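Local coordinates for protein metallocarboxypeptidase (Trypanosoma cruzi, PDB 3DWC) that probably removes single amino acids, proline excepted, from the C-terminal end of peptides as a metal-dependent carboxypeptidase of the M32 family, at residues T109-A112 against H113-K117; E184-K187 against E188-K192; A460-E464 against K465-H469. All coordinates share one frame; numbering follows the deposited sequence.

Contact 1: T109-A112 against H113-K117; sequences TTKA and HQVWK
Lys111 and Val115 meet one turn apart within helix 99-122. The close part of the contact lies at Val115. Val115 CG2 rests on the backbone of the previous turn, 3.2 Å from Lys111 O. Val115 CG2 also lies 4.2 Å from Lys111 CG, and the two side chains run across each other at a slant. Val115 CG1 is anti to the backbone N (chi1 -167°), which leaves CG2 on the side facing Lys111. The bond from Val115 N to Lys111 O is weak. The next one, from Trp116 N to Ala112 O, is firmer at 2.9 Å. Ala112 is buried and packs on Thr131 and Leu135 of helix 125-147. Trp116 is buried too, and its NE1 bonds to Leu407 O.

The solvent side is looser. Here exposed Gln114 folds back along the helix, its CG beside the backbone N (chi1 -60°). Gln114 NE2 donates to Thr110 O at 3.0 Å. The bond is bent, 138° at the hydrogen, and the donor is tilted from the carbonyl plane. The main-chain bond to Thr109 O comes from His113 N. The hydroxyl of Thr110 turns backward to the carbonyls of Thr106 and Val107. Such i to i+4 contacts are typical of an amphipathic alpha helix, here with one side packed on its neighbour in a largely helical fold.

Contact 2: E184-K187 against E188-K192; sequences ELLK and EVQEK
This contact is one regular stretch of alpha helix inside the long helix 168-196. Leu185 and Val189 form its closest apolar side-chain pair. Leu185 CD1 touches Val189 CG2 at 4.0 Å, one turn on. Val189 CG2 also sits 3.1 Å from Leu185 O, so it lies close against the main chain. Leu185 has CG anti to the backbone N (chi1 177°), and CD1 reaches forward along the helix to the valine. Glu188 slants across Leu185, with Glu188 OE2 4.1 Å from Leu185 CD1. A long, weak ion pair links this OE2 to Arg501.

Elsewhere on the helix Gln190 lies against Leu186. Gln190 NE2 is 3.8 Å from Leu186 CG, a plain van der Waals contact. Beneath these side chains the backbone bonds run in unbroken i to i+4 order. The one from Gln190 N to Leu186 O is nearly straight, 177° at the hydrogen. Glu191 N bonds to Lys187 O in the same way, and Lys192 N to Glu188 O carries the series on. Leu185 and Val189 pack on helix 490-501, Leu185 on Leu496 and Val189 on Tyr500. This is how buried side chains one turn apart pack a long helix onto its neighbour in an all-alpha fold.

Contact 3: A460-E464 against K465-H469; sequences AKQNE and KIWQH
Gln462 and Trp467 make the main side-chain contact. Gln462 CB lies over one face of the Trp467 indole, 3.9 Å from the centroid of the six-membered ring, in a CH-pi contact. It sits toward the rim of the ring. The Gln462 amide is turned 58° from the ring plane, and Gln462 CD is 3.6 Å from Trp467 CZ2. The Asn463 side chain crosses that of Trp467 at about a right angle, its amide plane 49° from the ring. Asn463 CB is 3.6 Å from Trp467 CE3. Trp467 CG is anti to the carbonyl carbon (chi1 -46°), which lays the ring back along the preceding turn.

The backbone sets this five-residue spacing. Gln462 O accepts two bonds, from Ile466 N and from Trp467 N. The bond from Trp467 N to Gln462 O, at 3.0 Å, lies in the carbonyl plane. Gln468 N continues the wide turn by bonding to Asn463 O. The side chain then turns back, and Gln468 NE2 donates to Glu464 O at 3.0 Å on a lone pair. Gln468 CG also sits over the face of the His469 ring.

On another side Lys461 CD and Lys465 CE touch at 4.0 Å. Lys461 NZ and Lys465 NZ are 5.2 Å apart. Both form salt bridges with Glu440, which probably offsets their like charges. Lys465 NZ also bonds to Ala482 O. The salt bridge from Lys465 NZ to Glu464 OE2 is long, at 3.8 Å.

Farther out, Gln300 OE1 accepts from both Gln462 NE2 and Trp467 NE1, tying the amide and the indole to helix 294-309. The Trp467 ring also meets Tyr274 of helix 259-276, the helix that carries the cobalt-binding histidines. The i to i+5 bonds are characteristic of a pi-type turn near the C-terminal end of an alpha helix.

Overall arrangement
The three contacts come in series along the chain. Contact 1 lies within helix 99-122 and contact 2 within helix 168-196. Contact 3 is on helix 456-467, whose final turn widens, and the turn that follows. They do not touch. The centres of contact 1 and contact 2 are about 38 Å apart. Those of contact 1 and contact 3 are about 40 Å apart, on opposite sides of the chain's centre. The centres of contact 2 and contact 3 are about 36 Å apart. None includes a cobalt ligand. They sample separate parts of a mostly helical protein. Contact 3 packs against helices 259-276 and 294-309, which supply the cobalt ligands.

Contact 1: T109-A112 against H113-K117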
loop_
_atom_site.group_PDB
_atom_site.type_symbol
_atom_site.label_atom_id
_atom_site.label_comp_id
_atom_site.label_asym_id
_atom_site.label_seq_id
_atom_site.Cartn_x
_atom_site.Cartn_y
_atom_site.Cartn_z
ATOM N N THR B 109 19.200 -3.235 18.332
ATOM C CA THR B 109 18.991 -4.019 17.115
ATOM C C THR B 109 19.198 -3.165 15.881
ATOM O O THR B 109 19.761 -3.636 14.889
ATOM C CB THR B 109 17.609 -4.728 17.071
ATOM O OG1 THR B 109 16.550 -3.762 17.128
ATOM C CG2 THR B 109 17.477 -5.715 18.236
ATOM N N THR B 110 18.753 -1.907 15.945
ATOM C CA THR B 110 18.987 -0.926 14.864
ATOM C C THR B 110 20.466 -0.556 14.729
ATOM O O THR B 110 20.951 -0.324 13.615
ATOM C CB THR B 110 18.199 0.364 15.097
ATOM O OG1 THR B 110 18.083 0.580 16.505
ATOM C CG2 THR B 110 16.802 0.282 14.477
ATOM N N LYS B 111 21.169 -0.485 15.862
ATOM C CA LYS B 111 22.626 -0.348 15.854
ATOM C C LYS B 111 23.255 -1.623 15.301
ATOM O O LYS B 111 24.010 -1.591 14.327
ATOM C CB LYS B 111 23.169 -0.086 17.267
ATOM C CG LYS B 111 24.715 0.035 17.339
ATOM C CD LYS B 111 25.248 0.293 18.772
ATOM C CE LYS B 111 26.719 -0.191 18.944
ATOM N NZ LYS B 111 26.852 -1.703 19.027
ATOM N N ALA B 112 22.911 -2.742 15.928
ATOM C CA ALA B 112 23.510 -4.031 15.607
ATOM C C ALA B 112 23.433 -4.318 14.115
ATOM O O ALA B 112 24.361 -4.896 13.546
ATOM C CB ALA B 112 22.843 -5.150 16.411
ATOM N N HIS B 113 22.346 -3.880 13.482
ATOM C CA HIS B 113 22.145 -4.125 12.063
ATOM C C HIS B 113 23.237 -3.530 11.180
ATOM O O HIS B 113 23.847 -4.255 10.397
ATOM C CB HIS B 113 20.780 -3.628 11.601
ATOM C CG HIS B 113 20.527 -3.874 10.145
ATOM N ND1 HIS B 113 20.162 -5.110 9.652
ATOM C CD2 HIS B 113 20.628 -3.058 9.072
ATOM C CE1 HIS B 113 20.020 -5.034 8.340
ATOM N NE2 HIS B 113 20.303 -3.802 7.962
ATOM N N GLN B 114 23.483 -2.223 11.302
ATOM C CA GLN B 114 24.491 -1.541 10.466
ATOM C C GLN B 114 25.885 -2.113 10.695
ATOM O O GLN B 114 26.654 -2.292 9.747
ATOM C CB GLN B 114 24.551 -0.046 10.773
ATOM C CG GLN B 114 23.280 0.737 10.561
ATOM C CD GLN B 114 23.251 1.969 11.450
ATOM O OE1 GLN B 114 23.525 3.088 11.002
ATOM N NE2 GLN B 114 22.954 1.759 12.736
ATOM N N VAL B 115 26.197 -2.389 11.960
ATOM C CA VAL B 115 27.466 -3.012 12.340
ATOM C C VAL B 115 27.637 -4.403 11.713
ATOM O O VAL B 115 28.692 -4.693 11.157
ATOM C CB VAL B 115 27.621 -3.123 13.878
ATOM C CG1 VAL B 115 29.065 -3.468 14.238
ATOM C CG2 VAL B 115 27.214 -1.827 14.553
ATOM N N TRP B 116 26.600 -5.247 11.800
ATOM C CA TRP B 116 26.607 -6.579 11.156
ATOM C C TRP B 116 26.806 -6.487 9.651
ATOM O O TRP B 116 27.725 -7.079 9.086
ATOM C CB TRP B 116 25.279 -7.323 11.432
ATOM C CG TRP B 116 25.086 -8.561 10.575
ATOM C CD1 TRP B 116 25.625 -9.794 10.791
ATOM C CD2 TRP B 116 24.308 -8.673 9.372
ATOM N NE1 TRP B 116 25.244 -10.660 9.800
ATOM C CE2 TRP B 116 24.440 -9.998 8.914
ATOM C CE3 TRP B 116 23.517 -7.783 8.643
ATOM C CZ2 TRP B 116 23.800 -10.458 7.769
ATOM C CZ3 TRP B 116 22.900 -8.236 7.483
ATOM C CH2 TRP B 116 23.040 -9.566 7.064
ATOM N N LYS B 117 25.933 -5.732 9.006
ATOM C CA LYS B 117 25.913 -5.649 7.558
ATOM C C LYS B 117 27.316 -5.381 6.974
ATOM O O LYS B 117 27.748 -6.079 6.043
ATOM C CB LYS B 117 24.907 -4.576 7.126
ATOM C CG LYS B 117 24.503 -4.643 5.665
ATOM C CD LYS B 117 23.413 -3.605 5.292
ATOM C CE LYS B 117 23.890 -2.147 5.369
ATOM N NZ LYS B 117 24.916 -1.757 4.344
#

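Contact 2: E184-K187 against E188-K192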
loop_
_atom_site.group_PDB
_atom_site.type_symbol
_atom_site.label_atom_id
_atom_site.label_comp_id
_atom_site.label_asym_id
_atom_site.label_seq_id
_atom_site.Cartn_x
_atom_site.Cartn_y
_atom_site.Cartn_z
ATOM N N GLU B 184 25.686 -38.825 8.434
ATOM C CA GLU B 184 26.045 -40.006 7.640
ATOM C C GLU B 184 25.152 -40.239 6.402
ATOM O O GLU B 184 25.597 -40.805 5.399
ATOM C CB GLU B 184 26.105 -41.249 8.511
ATOM C CG GLU B 184 27.353 -41.282 9.377
ATOM C CD GLU B 184 28.650 -41.372 8.545
ATOM O OE1 GLU B 184 28.615 -41.976 7.437
ATOM O OE2 GLU B 184 29.701 -40.864 9.017
ATOM N N LEU B 185 23.920 -39.781 6.452
ATOM C CA LEU B 185 23.028 -39.928 5.299
ATOM C C LEU B 185 23.549 -39.060 4.174
ATOM O O LEU B 185 23.534 -39.482 3.020
ATOM C CB LEU B 185 21.605 -39.530 5.647
ATOM C CG LEU B 185 20.562 -39.576 4.502
ATOM C CD1 LEU B 185 20.591 -40.934 3.853
ATOM C CD2 LEU B 185 19.179 -39.277 5.003
ATOM N N LEU B 186 23.989 -37.848 4.522
ATOM C CA LEU B 186 24.518 -36.926 3.540
ATOM C C LEU B 186 25.736 -37.566 2.832
ATOM O O LEU B 186 25.816 -37.600 1.589
ATOM C CB LEU B 186 24.861 -35.575 4.177
ATOM C CG LEU B 186 25.647 -34.603 3.279
ATOM C CD1 LEU B 186 24.950 -34.368 1.888
ATOM C CD2 LEU B 186 25.857 -33.270 3.991
ATOM N N LYS B 187 26.648 -38.103 3.630
ATOM C CA LYS B 187 27.857 -38.711 3.111
ATOM C C LYS B 187 27.539 -39.902 2.235
ATOM O O LYS B 187 28.178 -40.092 1.219
ATOM C CB LYS B 187 28.757 -39.148 4.242
ATOM C CG LYS B 187 29.352 -38.048 5.118
ATOM C CD LYS B 187 30.568 -38.621 5.867
ATOM C CE LYS B 187 31.037 -37.856 7.147
ATOM N NZ LYS B 187 30.383 -36.529 7.482
ATOM N N GLU B 188 26.547 -40.698 2.620
ATOM C CA GLU B 188 26.128 -41.848 1.833
ATOM C C GLU B 188 25.553 -41.423 0.478
ATOM O O GLU B 188 25.827 -42.041 -0.536
ATOM C CB GLU B 188 25.063 -42.634 2.582
ATOM C CG GLU B 188 24.635 -43.901 1.858
ATOM C CD GLU B 188 23.676 -44.766 2.642
ATOM O OE1 GLU B 188 23.668 -45.983 2.370
ATOM O OE2 GLU B 188 22.944 -44.258 3.523
ATOM N N VAL B 189 24.752 -40.364 0.496
ATOM C CA VAL B 189 24.098 -39.847 -0.708
ATOM C C VAL B 189 25.141 -39.299 -1.662
ATOM O O VAL B 189 25.127 -39.642 -2.835
ATOM C CB VAL B 189 23.050 -38.800 -0.360
ATOM C CG1 VAL B 189 22.512 -38.113 -1.631
ATOM C CG2 VAL B 189 21.917 -39.471 0.388
ATOM N N GLN B 190 26.062 -38.490 -1.139
ATOM C CA GLN B 190 27.184 -37.994 -1.926
ATOM C C GLN B 190 27.984 -39.083 -2.642
ATOM O O GLN B 190 28.260 -38.964 -3.838
ATOM C CB GLN B 190 28.125 -37.166 -1.066
ATOM C CG GLN B 190 27.654 -35.739 -0.820
ATOM C CD GLN B 190 28.628 -34.968 0.040
ATOM O OE1 GLN B 190 29.258 -34.014 -0.422
ATOM N NE2 GLN B 190 28.804 -35.405 1.283
ATOM N N GLU B 191 28.343 -40.141 -1.926
ATOM C CA GLU B 191 29.183 -41.162 -2.510
ATOM C C GLU B 191 28.413 -42.003 -3.533
ATOM O O GLU B 191 28.978 -42.399 -4.551
ATOM C CB GLU B 191 29.889 -41.994 -1.418
ATOM C CG GLU B 191 29.234 -43.306 -1.059
ATOM C CD GLU B 191 29.626 -43.811 0.337
ATOM O OE1 GLU B 191 30.588 -43.238 0.937
ATOM O OE2 GLU B 191 28.937 -44.769 0.834
ATOM N N LYS B 192 27.128 -42.237 -3.275
ATOM C CA LYS B 192 26.239 -42.895 -4.234
ATOM C C LYS B 192 26.121 -42.096 -5.540
ATOM O O LYS B 192 26.177 -42.661 -6.623
ATOM C CB LYS B 192 24.837 -43.062 -3.643
ATOM C CG LYS B 192 23.817 -43.755 -4.584
ATOM C CD LYS B 192 22.346 -43.342 -4.323
ATOM C CE LYS B 192 21.344 -44.357 -4.991
ATOM N NZ LYS B 192 19.973 -43.802 -5.311
#

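Contact 3: A460-E464 against K465-H469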
loop_
_atom_site.group_PDB
_atom_site.type_symbol
_atom_site.label_atom_id
_atom_site.label_comp_id
_atom_site.label_asym_id
_atom_site.label_seq_id
_atom_site.Cartn_x
_atom_site.Cartn_y
_atom_site.Cartn_z
ATOM N N ALA B 460 -7.421 -30.189 -0.224
ATOM C CA ALA B 460 -8.555 -30.373 0.658
ATOM C C ALA B 460 -8.189 -31.038 1.979
ATOM O O ALA B 460 -8.688 -30.655 3.036
ATOM C CB ALA B 460 -9.671 -31.154 -0.022
ATOM N N LYS B 461 -7.314 -32.025 1.923
ATOM C CA LYS B 461 -6.801 -32.671 3.160
ATOM C C LYS B 461 -6.022 -31.686 4.029
ATOM O O LYS B 461 -6.133 -31.714 5.248
ATOM C CB LYS B 461 -5.856 -33.824 2.834
ATOM C CG LYS B 461 -6.482 -35.067 2.337
ATOM C CD LYS B 461 -7.193 -35.848 3.467
ATOM C CE LYS B 461 -8.010 -37.029 2.899
ATOM N NZ LYS B 461 -8.639 -37.838 3.985
ATOM N N GLN B 462 -5.217 -30.849 3.401
ATOM C CA GLN B 462 -4.475 -29.776 4.137
ATOM C C GLN B 462 -5.434 -28.787 4.834
ATOM O O GLN B 462 -5.193 -28.322 5.951
ATOM C CB GLN B 462 -3.599 -28.975 3.203
ATOM C CG GLN B 462 -2.306 -29.653 2.775
ATOM C CD GLN B 462 -1.447 -28.764 1.957
ATOM O OE1 GLN B 462 -1.580 -28.722 0.705
ATOM N NE2 GLN B 462 -0.480 -28.060 2.629
ATOM N N ASN B 463 -6.532 -28.500 4.152
ATOM C CA ASN B 463 -7.486 -27.534 4.622
ATOM C C ASN B 463 -8.195 -28.114 5.810
ATOM O O ASN B 463 -8.339 -27.438 6.832
ATOM C CB ASN B 463 -8.434 -27.155 3.492
ATOM C CG ASN B 463 -9.405 -25.995 3.854
ATOM O OD1 ASN B 463 -9.041 -25.021 4.500
ATOM N ND2 ASN B 463 -10.641 -26.119 3.395
ATOM N N GLU B 464 -8.625 -29.365 5.685
ATOM C CA GLU B 464 -9.307 -30.057 6.749
ATOM C C GLU B 464 -8.398 -30.247 7.952
ATOM O O GLU B 464 -8.815 -30.037 9.079
ATOM C CB GLU B 464 -9.886 -31.439 6.283
ATOM C CG GLU B 464 -9.782 -32.577 7.393
ATOM C CD GLU B 464 -9.961 -33.995 6.840
ATOM O OE1 GLU B 464 -10.989 -34.202 6.126
ATOM O OE2 GLU B 464 -9.110 -34.915 7.141
ATOM N N LYS B 465 -7.196 -30.727 7.711
ATOM C CA LYS B 465 -6.316 -31.128 8.804
ATOM C C LYS B 465 -5.664 -29.977 9.537
ATOM O O LYS B 465 -5.432 -30.063 10.747
ATOM C CB LYS B 465 -5.216 -32.099 8.323
ATOM C CG LYS B 465 -5.754 -33.453 7.965
ATOM C CD LYS B 465 -4.687 -34.345 7.268
ATOM C CE LYS B 465 -5.291 -35.703 6.948
ATOM N NZ LYS B 465 -5.832 -36.430 8.181
ATOM N N ILE B 466 -5.359 -28.918 8.807
ATOM C CA ILE B 466 -4.577 -27.851 9.342
ATOM C C ILE B 466 -5.276 -26.509 9.199
ATOM O O ILE B 466 -5.548 -25.852 10.208
ATOM C CB ILE B 466 -3.177 -27.751 8.689
ATOM C CG1 ILE B 466 -2.419 -29.086 8.821
ATOM C CG2 ILE B 466 -2.415 -26.582 9.310
ATOM C CD1 ILE B 466 -2.176 -29.536 10.282
ATOM N N TRP B 467 -5.537 -26.082 7.966
ATOM C CA TRP B 467 -5.853 -24.660 7.745
ATOM C C TRP B 467 -7.104 -24.227 8.474
ATOM O O TRP B 467 -7.123 -23.173 9.062
ATOM C CB TRP B 467 -5.889 -24.242 6.263
ATOM C CG TRP B 467 -4.765 -24.707 5.401
ATOM C CD1 TRP B 467 -3.496 -24.985 5.785
ATOM C CD2 TRP B 467 -4.805 -24.886 3.989
ATOM N NE1 TRP B 467 -2.734 -25.351 4.692
ATOM C CE2 TRP B 467 -3.536 -25.320 3.580
ATOM C CE3 TRP B 467 -5.814 -24.765 3.028
ATOM C CZ2 TRP B 467 -3.243 -25.614 2.256
ATOM C CZ3 TRP B 467 -5.525 -25.099 1.708
ATOM C CH2 TRP B 467 -4.265 -25.517 1.343
ATOM N N GLN B 468 -8.146 -25.046 8.518
ATOM C CA GLN B 468 -9.418 -24.586 9.117
ATOM C C GLN B 468 -9.382 -24.403 10.635
ATOM O O GLN B 468 -10.250 -23.750 11.175
ATOM C CB GLN B 468 -10.563 -25.546 8.815
ATOM C CG GLN B 468 -10.436 -26.897 9.552
ATOM C CD GLN B 468 -11.708 -27.704 9.426
ATOM O OE1 GLN B 468 -12.766 -27.112 9.365
ATOM N NE2 GLN B 468 -11.615 -29.043 9.425
ATOM N N HIS B 469 -8.382 -24.985 11.299
ATOM C CA HIS B 469 -8.285 -24.935 12.755
ATOM C C HIS B 469 -7.557 -23.679 13.321
ATOM O O HIS B 469 -7.726 -23.334 14.502
ATOM C CB HIS B 469 -7.621 -26.229 13.233
ATOM C CG HIS B 469 -8.388 -27.462 12.842
ATOM N ND1 HIS B 469 -9.651 -27.724 13.325
ATOM C CD2 HIS B 469 -8.079 -28.489 12.012
ATOM C CE1 HIS B 469 -10.081 -28.870 12.815
ATOM N NE2 HIS B 469 -9.155 -29.338 11.995
#